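Local coordinates for protein beta-d-glucoside glucohydrolase (Hypocrea jecorina, PDB 3ZZ1) that probably hydrolyses terminal, non-reducing beta-D-glucosyl residues to release beta-D-glucose, as a secreted family 3 beta-glucosidase of cellulose degradation, at residues A[74-79]-A[324-329]; A[83-88]-A[649-654]; A[128-133]-A[139-144]; A[189-194]-A[672-677]. All coordinates share one frame; numbering follows the deposited sequence.

Interaction 1. Residues A[74-79]-A[324-329]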
loop_
_atom_site.group_PDB
_atom_site.type_symbol
_atom_site.label_atom_id
_atom_site.label_comp_id
_atom_site.label_asym_id
_atom_site.label_seq_id
_atom_site.Cartn_x
_atom_site.Cartn_y
_atom_site.Cartn_z
ATOM N N ALA A 74 4.774 -12.044 9.787
ATOM C CA ALA A 74 4.385 -11.709 8.428
ATOM C C ALA A 74 3.092 -10.898 8.490
ATOM O O ALA A 74 1.999 -11.457 8.626
ATOM C CB ALA A 74 4.186 -12.969 7.606
ATOM N N PHE A 75 3.221 -9.576 8.412
ATOM C CA PHE A 75 2.049 -8.712 8.447
ATOM C C PHE A 75 1.302 -8.786 7.122
ATOM O O PHE A 75 1.850 -9.243 6.114
ATOM C CB PHE A 75 2.438 -7.271 8.796
ATOM C CG PHE A 75 2.957 -7.109 10.202
ATOM C CD1 PHE A 75 4.314 -7.276 10.482
ATOM C CD2 PHE A 75 2.088 -6.798 11.246
ATOM C CE1 PHE A 75 4.801 -7.131 11.776
ATOM C CE2 PHE A 75 2.563 -6.647 12.548
ATOM C CZ PHE A 75 3.922 -6.818 12.816
ATOM N N THR A 76 0.040 -8.371 7.134
ATOM C CA THR A 76 -0.742 -8.309 5.909
ATOM C C THR A 76 -0.085 -7.303 4.974
ATOM O O THR A 76 0.525 -6.339 5.444
ATOM C CB THR A 76 -2.196 -7.866 6.176
ATOM O OG1 THR A 76 -2.206 -6.533 6.707
ATOM C CG2 THR A 76 -2.885 -8.816 7.156
ATOM N N PRO A 77 -0.186 -7.532 3.649
ATOM C CA PRO A 77 0.182 -6.505 2.678
ATOM C C PRO A 77 -0.555 -5.194 2.938
ATOM O O PRO A 77 -1.644 -5.195 3.525
ATOM C CB PRO A 77 -0.297 -7.104 1.361
ATOM C CG PRO A 77 -0.116 -8.566 1.552
ATOM C CD PRO A 77 -0.443 -8.831 2.994
ATOM N N GLY A 78 0.038 -4.092 2.495
ATOM C CA GLY A 78 -0.583 -2.774 2.609
ATOM C C GLY A 78 -1.999 -2.691 2.056
ATOM O O GLY A 78 -2.836 -1.967 2.600
ATOM N N VAL A 79 -2.274 -3.431 0.981
ATOM C CA VAL A 79 -3.600 -3.388 0.345
ATOM C C VAL A 79 -4.704 -3.871 1.303
ATOM O O VAL A 79 -5.807 -3.308 1.332
ATOM C CB VAL A 79 -3.635 -4.128 -1.033
ATOM C CG1 VAL A 79 -3.580 -5.652 -0.869
ATOM C CG2 VAL A 79 -4.863 -3.712 -1.848
ATOM N N ARG A 324 -4.331 -10.624 12.493
ATOM C CA ARG A 324 -5.681 -11.155 12.687
ATOM C C ARG A 324 -6.734 -10.087 12.421
ATOM O O ARG A 324 -7.646 -10.302 11.626
ATOM C CB ARG A 324 -5.833 -11.717 14.111
ATOM C CG ARG A 324 -7.241 -12.220 14.489
ATOM C CD ARG A 324 -7.564 -13.535 13.795
ATOM N NE ARG A 324 -8.828 -14.125 14.237
ATOM C CZ ARG A 324 -8.963 -14.947 15.277
ATOM N NH1 ARG A 324 -7.911 -15.286 16.017
ATOM N NH2 ARG A 324 -10.158 -15.439 15.580
ATOM N N ALA A 325 -6.592 -8.935 13.077
ATOM C CA ALA A 325 -7.562 -7.844 12.953
ATOM C C ALA A 325 -7.689 -7.329 11.519
ATOM O O ALA A 325 -8.801 -7.146 11.023
ATOM C CB ALA A 325 -7.220 -6.699 13.909
ATOM N N ILE A 326 -6.557 -7.107 10.854
ATOM C CA ILE A 326 -6.580 -6.549 9.501
ATOM C C ILE A 326 -7.019 -7.578 8.460
ATOM O O ILE A 326 -7.817 -7.265 7.574
ATOM C CB ILE A 326 -5.234 -5.896 9.122
ATOM C CG1 ILE A 326 -5.032 -4.606 9.929
ATOM C CG2 ILE A 326 -5.190 -5.604 7.629
ATOM C CD1 ILE A 326 -3.703 -3.913 9.690
ATOM N N ALA A 327 -6.499 -8.802 8.573
ATOM C CA ALA A 327 -6.933 -9.916 7.734
ATOM C C ALA A 327 -8.443 -10.105 7.831
ATOM O O ALA A 327 -9.095 -10.437 6.844
ATOM C CB ALA A 327 -6.225 -11.190 8.144
ATOM N N ARG A 328 -8.975 -9.892 9.035
ATOM C CA ARG A 328 -10.402 -10.020 9.335
ATOM C C ARG A 328 -11.200 -8.827 8.810
ATOM O O ARG A 328 -12.163 -9.002 8.061
ATOM C CB ARG A 328 -10.593 -10.161 10.857
ATOM C CG ARG A 328 -12.028 -10.333 11.325
ATOM C CD ARG A 328 -12.159 -10.122 12.832
ATOM N NE ARG A 328 -11.906 -8.733 13.222
ATOM C CZ ARG A 328 -11.091 -8.355 14.203
ATOM N NH1 ARG A 328 -10.455 -9.259 14.930
ATOM N NH2 ARG A 328 -10.921 -7.062 14.463
ATOM N N ASP A 329 -10.787 -7.618 9.197
ATOM C CA ASP A 329 -11.549 -6.399 8.904
ATOM C C ASP A 329 -11.348 -5.876 7.486
ATOM O O ASP A 329 -12.021 -4.925 7.072
ATOM C CB ASP A 329 -11.228 -5.297 9.926
ATOM C CG ASP A 329 -11.741 -5.620 11.321
ATOM O OD1 ASP A 329 -12.589 -6.532 11.464
ATOM O OD2 ASP A 329 -11.290 -4.959 12.281
#
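Thr-76 alone carries the contact on its side, with both branches turned onto the helix 320-329 in van der Waals contact. Its methyl CG2 lies 3.9 Å from the backbone Ala-327 N and 4.2 Å from Ala-327 CB, so it rests on the helix backbone between two residues. The hydroxyl is pressed against a methyl: Thr-76 OG1 lies 3.3 Å from Ile-326 CG2, where the two side chains meet at a slant. With Ile-326 CG2 anti to the backbone N, this branch is the one offered to the threonine. Val-323, one turn earlier on the helix, also touches Thr-76. The segment 74-79 belongs to the TIM-barrel-type N-terminal domain of family 3, and Pro-77 is the N-cap of helix 78-83; helix 320-329 is followed by strand 332-336, an outermost strand of a six-stranded mixed sheet. Polar bonds run alongside the contact rather than across it. Thr-76 OG1, held between the backbone N and the carbonyl carbon (chi1 63°), makes a weak bond of 3.5 Å to Pro-77 O. The backbone Thr-76 O accepts from Arg-93 NH2 of helix 87-103.

Interaction 2. Residues A[83-88]-A[649-654]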
loop_
_atom_site.group_PDB
_atom_site.type_symbol
_atom_site.label_atom_id
_atom_site.label_comp_id
_atom_site.label_asym_id
_atom_site.label_seq_id
_atom_site.Cartn_x
_atom_site.Cartn_y
_atom_site.Cartn_z
ATOM N N SER A 83 -7.772 -1.820 2.905
ATOM C CA SER A 83 -9.110 -2.409 2.758
ATOM C C SER A 83 -9.933 -2.388 4.049
ATOM O O SER A 83 -11.158 -2.541 4.012
ATOM C CB SER A 83 -9.022 -3.836 2.203
ATOM O OG SER A 83 -8.583 -3.831 0.849
ATOM N N THR A 84 -9.261 -2.202 5.185
ATOM C CA THR A 84 -9.947 -2.022 6.465
ATOM C C THR A 84 -10.545 -0.619 6.576
ATOM O O THR A 84 -11.530 -0.415 7.295
ATOM C CB THR A 84 -9.014 -2.250 7.685
ATOM O OG1 THR A 84 -8.056 -1.189 7.770
ATOM C CG2 THR A 84 -8.294 -3.591 7.599
ATOM N N TRP A 85 -9.943 0.338 5.863
ATOM C CA TRP A 85 -10.305 1.758 5.968
ATOM C C TRP A 85 -10.244 2.215 7.434
ATOM O O TRP A 85 -10.996 3.090 7.863
ATOM C CB TRP A 85 -11.698 2.023 5.366
ATOM C CG TRP A 85 -11.805 1.771 3.877
ATOM C CD1 TRP A 85 -11.774 0.560 3.242
ATOM C CD2 TRP A 85 -11.968 2.759 2.848
ATOM N NE1 TRP A 85 -11.901 0.734 1.882
ATOM C CE2 TRP A 85 -12.021 2.074 1.613
ATOM C CE3 TRP A 85 -12.073 4.159 2.852
ATOM C CZ2 TRP A 85 -12.175 2.742 0.386
ATOM C CZ3 TRP A 85 -12.225 4.826 1.628
ATOM C CH2 TRP A 85 -12.275 4.112 0.414
ATOM N N ASP A 86 -9.336 1.602 8.186
ATOM C CA ASP A 86 -9.219 1.818 9.617
ATOM C C ASP A 86 -7.850 2.414 9.948
ATOM O O ASP A 86 -6.851 1.691 10.027
ATOM C CB ASP A 86 -9.435 0.492 10.355
ATOM C CG ASP A 86 -9.668 0.676 11.843
ATOM O OD1 ASP A 86 -9.030 1.554 12.457
ATOM O OD2 ASP A 86 -10.489 -0.076 12.405
ATOM N N VAL A 87 -7.814 3.736 10.139
ATOM C CA VAL A 87 -6.562 4.451 10.441
ATOM C C VAL A 87 -5.853 3.902 11.680
ATOM O O VAL A 87 -4.618 3.891 11.745
ATOM C CB VAL A 87 -6.765 5.992 10.576
ATOM C CG1 VAL A 87 -7.206 6.593 9.239
ATOM C CG2 VAL A 87 -7.758 6.342 11.687
ATOM N N ASN A 88 -6.637 3.427 12.646
ATOM C CA ASN A 88 -6.093 2.863 13.878
ATOM C C ASN A 88 -5.339 1.560 13.637
ATOM O O ASN A 88 -4.214 1.396 14.114
ATOM C CB ASN A 88 -7.194 2.679 14.923
ATOM C CG ASN A 88 -7.863 3.993 15.305
ATOM O OD1 ASN A 88 -7.253 4.858 15.946
ATOM N ND2 ASN A 88 -9.122 4.151 14.907
ATOM N N LYS A 649 -15.689 12.913 -9.079
ATOM C CA LYS A 649 -15.622 12.648 -7.644
ATOM C C LYS A 649 -14.203 12.302 -7.208
ATOM O O LYS A 649 -13.475 11.596 -7.920
ATOM C CB LYS A 649 -16.550 11.492 -7.261
ATOM C CG LYS A 649 -18.012 11.858 -7.153
ATOM C CD LYS A 649 -18.841 10.629 -6.824
ATOM C CE LYS A 649 -20.287 10.810 -7.260
ATOM N NZ LYS A 649 -21.050 9.529 -7.134
ATOM N N GLN A 650 -13.826 12.792 -6.026
ATOM C CA GLN A 650 -12.529 12.486 -5.422
ATOM C C GLN A 650 -12.694 12.190 -3.934
ATOM O O GLN A 650 -13.299 12.978 -3.208
ATOM C CB GLN A 650 -11.554 13.653 -5.608
ATOM C CG GLN A 650 -11.053 13.864 -7.030
ATOM C CD GLN A 650 -9.908 14.857 -7.087
ATOM O OE1 GLN A 650 -8.741 14.471 -7.167
ATOM N NE2 GLN A 650 -10.234 16.137 -7.024
ATOM N N LEU A 651 -12.163 11.051 -3.485
ATOM C CA LEU A 651 -12.191 10.708 -2.060
ATOM C C LEU A 651 -11.383 11.749 -1.291
ATOM O O LEU A 651 -10.234 12.026 -1.652
ATOM C CB LEU A 651 -11.624 9.306 -1.811
ATOM C CG LEU A 651 -11.706 8.776 -0.370
ATOM C CD1 LEU A 651 -13.133 8.362 0.009
ATOM C CD2 LEU A 651 -10.740 7.620 -0.160
ATOM N N ARG A 652 -12.001 12.343 -0.269
ATOM C CA ARG A 652 -11.342 13.361 0.563
ATOM C C ARG A 652 -11.633 13.148 2.048
ATOM O O ARG A 652 -11.400 14.038 2.876
ATOM C CB ARG A 652 -11.739 14.783 0.134
ATOM C CG ARG A 652 -11.266 15.207 -1.262
ATOM C CD ARG A 652 -9.743 15.224 -1.363
ATOM N NE ARG A 652 -9.252 16.026 -2.488
ATOM C CZ ARG A 652 -8.544 15.550 -3.510
ATOM N NH1 ARG A 652 -8.227 14.259 -3.571
ATOM N NH2 ARG A 652 -8.144 16.376 -4.471
ATOM N N GLY A 653 -12.130 11.961 2.379
ATOM C CA GLY A 653 -12.437 11.625 3.756
ATOM C C GLY A 653 -13.051 10.255 3.913
ATOM O O GLY A 653 -13.751 9.766 3.019
ATOM N N PHE A 654 -12.765 9.640 5.056
ATOM C CA PHE A 654 -13.392 8.387 5.459
ATOM C C PHE A 654 -13.375 8.244 6.977
ATOM O O PHE A 654 -12.515 8.812 7.657
ATOM C CB PHE A 654 -12.733 7.180 4.773
ATOM C CG PHE A 654 -11.274 6.992 5.110
ATOM C CD1 PHE A 654 -10.287 7.730 4.454
ATOM C CD2 PHE A 654 -10.887 6.060 6.062
ATOM C CE1 PHE A 654 -8.934 7.548 4.755
ATOM C CE2 PHE A 654 -9.541 5.869 6.375
ATOM C CZ PHE A 654 -8.561 6.617 5.720
#
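Just ahead of Trp-85 and Val-87, the two residues that meet the strand, Thr-84 OG1 is gripped twice: it accepts from Asp-86 N at 3.1 Å, an ST turn, and donates to Ala-81 O. The turn brings Trp-85, which leaves the helix with a positive phi, over Phe-654. The indole presents its edge to the phenyl face in a T-shaped stack, with the six-membered ring and the Phe-654 ring 5.5 Å apart between centroids and their planes at 86°. Phe-654 CG sits between its backbone N and carbonyl carbon (chi1 62°), the rotamer in which the ring meets both Trp-85 and Val-87. Trp-85 CE3 also meets Phe-654 CB at 3.6 Å, near the indole plane. Trp-85 CZ3 touches Leu-651 CD2 at 3.6 Å, the methyl standing oblique to the indole and the two side chains coming from opposite directions. The carbonyl Trp-85 O lies 3.5 Å from Phe-654 CE2, at the edge of the phenyl ring, and Val-87 CG1 approaches the same CE2 obliquely at 3.8 Å. The indole's polar end is engaged too, Trp-85 NE1 donating to Lys-527 O. With an alanine at Phe-654, the indole edge would probably lose the ring face it packs on, and a gap would open beside Val-87. Between Leu-651 and Phe-654 the strand carries a classic beta bulge, Arg-652 and Gly-653 both facing Leu-635. The outer strand 650-659 of the fibronectin type III-like domain thus lies against the loop joining helices 78-83 and 87-103, while Leu-136 and Ile-139 of helix 134-150 also touch Phe-654.

Interaction 3. Residues A[128-133]-A[139-144]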
loop_
_atom_site.group_PDB
_atom_site.type_symbol
_atom_site.label_atom_id
_atom_site.label_comp_id
_atom_site.label_asym_id
_atom_site.label_seq_id
_atom_site.Cartn_x
_atom_site.Cartn_y
_atom_site.Cartn_z
ATOM N N GLU A 128 1.257 -4.211 -2.666
ATOM C CA GLU A 128 2.173 -3.713 -1.632
ATOM C C GLU A 128 1.773 -2.329 -1.134
ATOM O O GLU A 128 2.100 -1.950 -0.006
ATOM C CB GLU A 128 3.611 -3.672 -2.134
ATOM C CG GLU A 128 4.197 -5.022 -2.453
ATOM C CD GLU A 128 5.706 -4.993 -2.490
ATOM O OE1 GLU A 128 6.322 -4.785 -1.418
ATOM O OE2 GLU A 128 6.273 -5.189 -3.587
ATOM N N GLY A 129 1.072 -1.585 -1.989
ATOM C CA GLY A 129 0.594 -0.249 -1.669
ATOM C C GLY A 129 -0.718 -0.256 -0.909
ATOM O O GLY A 129 -1.006 -1.184 -0.157
ATOM N N PHE A 130 -1.519 0.785 -1.106
ATOM C CA PHE A 130 -2.743 0.971 -0.322
ATOM C C PHE A 130 -3.992 1.201 -1.172
ATOM O O PHE A 130 -4.932 1.865 -0.730
ATOM C CB PHE A 130 -2.567 2.130 0.666
ATOM C CG PHE A 130 -1.516 1.887 1.713
ATOM C CD1 PHE A 130 -1.734 0.969 2.742
ATOM C CD2 PHE A 130 -0.315 2.589 1.685
ATOM C CE1 PHE A 130 -0.766 0.747 3.718
ATOM C CE2 PHE A 130 0.659 2.377 2.654
ATOM C CZ PHE A 130 0.435 1.450 3.677
ATOM N N GLY A 131 -4.007 0.643 -2.378
ATOM C CA GLY A 131 -5.109 0.879 -3.318
ATOM C C GLY A 131 -4.829 2.018 -4.286
ATOM O O GLY A 131 -3.741 2.600 -4.274
ATOM N N VAL A 132 -5.836 2.350 -5.094
ATOM C CA VAL A 132 -5.697 3.235 -6.259
ATOM C C VAL A 132 -5.864 4.729 -5.966
ATOM O O VAL A 132 -5.624 5.570 -6.842
ATOM C CB VAL A 132 -6.737 2.878 -7.359
ATOM C CG1 VAL A 132 -6.574 1.441 -7.825
ATOM C CG2 VAL A 132 -8.155 3.112 -6.852
ATOM N N ASP A 133 -6.299 5.055 -4.752
ATOM C CA ASP A 133 -6.690 6.424 -4.432
ATOM C C ASP A 133 -5.566 7.167 -3.715
ATOM O O ASP A 133 -5.074 6.700 -2.694
ATOM C CB ASP A 133 -7.976 6.431 -3.597
ATOM C CG ASP A 133 -8.407 7.826 -3.199
ATOM O OD1 ASP A 133 -9.045 8.526 -4.014
ATOM O OD2 ASP A 133 -8.108 8.222 -2.061
ATOM N N ILE A 139 -3.193 9.100 3.313
ATOM C CA ILE A 139 -3.552 8.921 4.726
ATOM C C ILE A 139 -2.885 7.666 5.300
ATOM O O ILE A 139 -2.250 7.726 6.353
ATOM C CB ILE A 139 -5.097 8.882 4.940
ATOM C CG1 ILE A 139 -5.738 10.227 4.549
ATOM C CG2 ILE A 139 -5.443 8.501 6.382
ATOM C CD1 ILE A 139 -5.301 11.443 5.380
ATOM N N ALA A 140 -3.013 6.545 4.593
ATOM C CA ALA A 140 -2.372 5.299 5.008
ATOM C C ALA A 140 -0.848 5.448 5.132
ATOM O O ALA A 140 -0.262 4.994 6.117
ATOM C CB ALA A 140 -2.741 4.158 4.062
ATOM N N MET A 141 -0.216 6.097 4.152
ATOM C CA MET A 141 1.225 6.373 4.222
ATOM C C MET A 141 1.605 7.086 5.517
ATOM O O MET A 141 2.469 6.614 6.261
ATOM C CB MET A 141 1.702 7.194 3.018
ATOM C CG MET A 141 1.813 6.414 1.703
ATOM S SD MET A 141 3.002 5.063 1.692
ATOM C CE MET A 141 4.570 5.929 1.559
ATOM N N GLY A 142 0.943 8.212 5.779
ATOM C CA GLY A 142 1.179 9.016 6.975
ATOM C C GLY A 142 0.970 8.271 8.280
ATOM O O GLY A 142 1.773 8.403 9.207
ATOM N N GLN A 143 -0.107 7.485 8.353
ATOM C CA GLN A 143 -0.408 6.705 9.555
ATOM C C GLN A 143 0.637 5.613 9.792
ATOM O O GLN A 143 1.030 5.367 10.933
ATOM C CB GLN A 143 -1.820 6.100 9.502
ATOM C CG GLN A 143 -2.975 7.119 9.559
ATOM C CD GLN A 143 -3.225 7.722 10.947
ATOM O OE1 GLN A 143 -3.870 8.766 11.060
ATOM N NE2 GLN A 143 -2.725 7.069 12.001
ATOM N N THR A 144 1.089 4.976 8.714
ATOM C CA THR A 144 2.047 3.864 8.796
ATOM C C THR A 144 3.429 4.359 9.214
ATOM O O THR A 144 4.118 3.714 10.007
ATOM C CB THR A 144 2.147 3.100 7.450
ATOM O OG1 THR A 144 0.840 2.682 7.043
ATOM C CG2 THR A 144 3.053 1.875 7.559
#
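Phe-130 is laid flat over Ala-140, with Met-141 at its rim: a CH-pi contact and a Met-aromatic contact join a loop to helix 134-150, which directly follows it, in the TIM-barrel-type domain of the enzyme. The methyl comes down on one ring face. Ala-140 CB stands 3.6 Å from the centroid of the Phe-130 ring, 16° off its normal, and shifted toward Phe-130 CG, which it approaches to 3.5 Å. The sulfur takes the other orientation: Met-141 SD lies near the ring plane, 85° off the normal, and meets Phe-130 CE2 at 3.7 Å. Bends at both chi2 and chi3 curl the methionine so that SD reaches this edge, its side chain crossing that of the phenylalanine at about a right angle. Thr-144, a turn further along the helix, comes in obliquely at the far end of the ring, with its hydroxyl OG1 3.6 Å from Phe-130 CZ. That hydroxyl is not spent on the ring. Thr-144 OG1 donates to Ala-140 O at 2.7 Å, from well above the carbonyl plane, while Thr-144 N reaches the same oxygen from the opposite face, completing a helical bond of 2.9 Å.

Interaction 4. Residues A[189-194]-A[672-677]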
loop_
_atom_site.group_PDB
_atom_site.type_symbol
_atom_site.label_atom_id
_atom_site.label_comp_id
_atom_site.label_asym_id
_atom_site.label_seq_id
_atom_site.Cartn_x
_atom_site.Cartn_y
_atom_site.Cartn_z
ATOM N N PHE A 189 3.208 10.764 -1.602
ATOM C CA PHE A 189 4.569 10.990 -1.118
ATOM C C PHE A 189 4.641 12.259 -0.273
ATOM O O PHE A 189 5.438 12.336 0.671
ATOM C CB PHE A 189 5.565 11.032 -2.276
ATOM C CG PHE A 189 5.845 9.684 -2.876
ATOM C CD1 PHE A 189 6.854 8.878 -2.364
ATOM C CD2 PHE A 189 5.090 9.211 -3.953
ATOM C CE1 PHE A 189 7.115 7.627 -2.916
ATOM C CE2 PHE A 189 5.340 7.962 -4.506
ATOM C CZ PHE A 189 6.360 7.170 -3.988
ATOM N N ALA A 190 3.795 13.239 -0.591
ATOM C CA ALA A 190 3.678 14.447 0.233
ATOM C C ALA A 190 3.164 14.123 1.638
ATOM O O ALA A 190 3.669 14.655 2.622
ATOM C CB ALA A 190 2.798 15.489 -0.437
ATOM N N ASP A 191 2.172 13.242 1.726
ATOM C CA ASP A 191 1.714 12.739 3.016
ATOM C C ASP A 191 2.869 12.097 3.780
ATOM O O ASP A 191 3.042 12.356 4.970
ATOM C CB ASP A 191 0.582 11.715 2.847
ATOM C CG ASP A 191 -0.728 12.347 2.427
ATOM O OD1 ASP A 191 -0.824 12.757 1.254
ATOM O OD2 ASP A 191 -1.669 12.418 3.259
ATOM N N ALA A 192 3.653 11.263 3.089
ATOM C CA ALA A 192 4.804 10.581 3.700
ATOM C C ALA A 192 5.816 11.574 4.246
ATOM O O ALA A 192 6.273 11.438 5.380
ATOM C CB ALA A 192 5.473 9.630 2.703
ATOM N N VAL A 193 6.143 12.580 3.437
ATOM C CA VAL A 193 7.074 13.637 3.826
ATOM C C VAL A 193 6.526 14.400 5.029
ATOM O O VAL A 193 7.236 14.602 6.012
ATOM C CB VAL A 193 7.366 14.612 2.645
ATOM C CG1 VAL A 193 8.228 15.782 3.093
ATOM C CG2 VAL A 193 8.031 13.873 1.489
ATOM N N GLN A 194 5.256 14.798 4.956
ATOM C CA GLN A 194 4.611 15.536 6.050
ATOM C C GLN A 194 4.599 14.716 7.347
ATOM O O GLN A 194 4.566 15.275 8.440
ATOM C CB GLN A 194 3.191 15.955 5.651
ATOM C CG GLN A 194 2.599 17.090 6.496
ATOM C CD GLN A 194 1.882 16.602 7.751
ATOM O OE1 GLN A 194 1.486 15.438 7.850
ATOM N NE2 GLN A 194 1.713 17.499 8.717
ATOM N N ARG A 672 -8.356 19.253 4.838
ATOM C CA ARG A 672 -7.145 20.060 4.749
ATOM C C ARG A 672 -7.251 20.964 3.531
ATOM O O ARG A 672 -8.035 20.687 2.612
ATOM C CB ARG A 672 -5.905 19.167 4.628
ATOM C CG ARG A 672 -5.767 18.113 5.735
ATOM C CD ARG A 672 -4.760 17.026 5.370
ATOM N NE ARG A 672 -5.113 16.338 4.129
ATOM C CZ ARG A 672 -4.529 15.229 3.671
ATOM N NH1 ARG A 672 -3.549 14.650 4.345
ATOM N NH2 ARG A 672 -4.933 14.696 2.524
ATOM N N ARG A 673 -6.460 22.034 3.509
ATOM C CA ARG A 673 -6.469 22.935 2.367
ATOM C C ARG A 673 -6.216 22.203 1.042
ATOM O O ARG A 673 -6.885 22.483 0.038
ATOM C CB ARG A 673 -5.472 24.082 2.530
ATOM C CG ARG A 673 -5.569 25.064 1.374
ATOM C CD ARG A 673 -4.581 26.204 1.448
ATOM N NE ARG A 673 -4.810 27.116 0.325
ATOM C CZ ARG A 673 -5.765 28.040 0.295
ATOM N NH1 ARG A 673 -6.580 28.196 1.331
ATOM N NH2 ARG A 673 -5.904 28.810 -0.770
ATOM N N ARG A 674 -5.265 21.270 1.048
ATOM C CA ARG A 674 -4.920 20.507 -0.160
ATOM C C ARG A 674 -6.075 19.630 -0.671
ATOM O O ARG A 674 -6.145 19.321 -1.863
ATOM C CB ARG A 674 -3.642 19.680 0.054
ATOM C CG ARG A 674 -3.793 18.480 0.985
ATOM C CD ARG A 674 -2.440 17.969 1.463
ATOM N NE ARG A 674 -1.662 17.339 0.397
ATOM C CZ ARG A 674 -1.526 16.024 0.222
ATOM N NH1 ARG A 674 -2.120 15.155 1.042
ATOM N NH2 ARG A 674 -0.786 15.573 -0.783
ATOM N N ASP A 675 -6.984 19.251 0.228
ATOM C CA ASP A 675 -8.156 18.446 -0.140
ATOM C C ASP A 675 -9.161 19.219 -0.995
ATOM O O ASP A 675 -10.057 18.622 -1.588
ATOM C CB ASP A 675 -8.839 17.870 1.108
ATOM C CG ASP A 675 -7.929 16.936 1.900
ATOM O OD1 ASP A 675 -7.129 16.191 1.284
ATOM O OD2 ASP A 675 -8.018 16.947 3.146
ATOM N N LEU A 676 -9.001 20.541 -1.055
ATOM C CA LEU A 676 -9.817 21.402 -1.920
ATOM C C LEU A 676 -8.987 22.048 -3.039
ATOM O O LEU A 676 -9.460 22.957 -3.730
ATOM C CB LEU A 676 -10.517 22.492 -1.091
ATOM C CG LEU A 676 -11.445 22.063 0.056
ATOM C CD1 LEU A 676 -11.930 23.275 0.837
ATOM C CD2 LEU A 676 -12.631 21.262 -0.463
ATOM N N SER A 677 -7.757 21.569 -3.213
ATOM C CA SER A 677 -6.812 22.158 -4.166
ATOM C C SER A 677 -6.546 21.292 -5.397
ATOM O O SER A 677 -6.710 20.073 -5.364
ATOM C CB SER A 677 -5.478 22.465 -3.471
ATOM O OG SER A 677 -5.660 23.325 -2.360
HETATM O O HOH W 1 -4.019 12.083 1.625
#
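Asp-191 is held by two arginines, one on each carboxylate oxygen. Arg-674 NH1 donates to Asp-191 OD1 at 2.7 Å from above the carboxylate plane, and Arg-672 NH1 donates to Asp-191 OD2 at 3.1 Å, on the syn side but out of the carboxylate plane, with a fairly straight N-H...O angle of 162°. A water bridges the second pair, donating to Asp-191 OD2 and accepting from Arg-672 NH2. Behind, Asp-675 takes Arg-672 side-on: NH2 meets Asp-675 OD1 at 2.9 Å through the syn lone pair, and NE meets Asp-675 OD2 at 3.1 Å. A bend at chi3 (-58°) in Arg-672 precedes the guanidinium that reaches both carboxylates, and the side-on grip fixes its rotation and aims NH1 at Asp-191. A leucine in place of Arg-672 would probably leave the Asp-675 carboxylate without its charged mate and Asp-191 with Arg-674 as its one remaining arginine here. Packing lies around the charges. Arg-674 CD sits over the centre of the Arg-672 guanidinium face, and Arg-674 NH2 lies 3.6 Å from Ala-190 CB. Trp-187 adds a cation-pi contact and a carbonyl acceptor to Arg-674. The four charged residues form a salt-bridge network that joins helix 178-194 of the TIM-barrel-type domain to a loop of the fibronectin type III-like domain.

How the interactions relate
The four contacts form a connected network in which only interactions 1 and 4 do not touch, their nearest atoms being about 14 Å apart. Interactions 1 and 2 meet where Ile-326 CG2 lies 3.7 Å from Thr-84 CG2, and interactions 1 and 3 where Gly-78 O lies 3.1 Å from Phe-130 CD1. Ile-139 of helix 134-150, in interaction 3, reaches two of the others: its CG2 packs on Phe-654 CZ of interaction 2 at 3.7 Å, and its CD1 on Arg-672 NH1 of interaction 4 at 3.8 Å. Interactions 2 and 4, both involving the fibronectin type III-like domain, have centres about 14 Å apart and are linked by a probable hydrogen bond of 2.9 Å from Arg-652 NE to Asp-675 O.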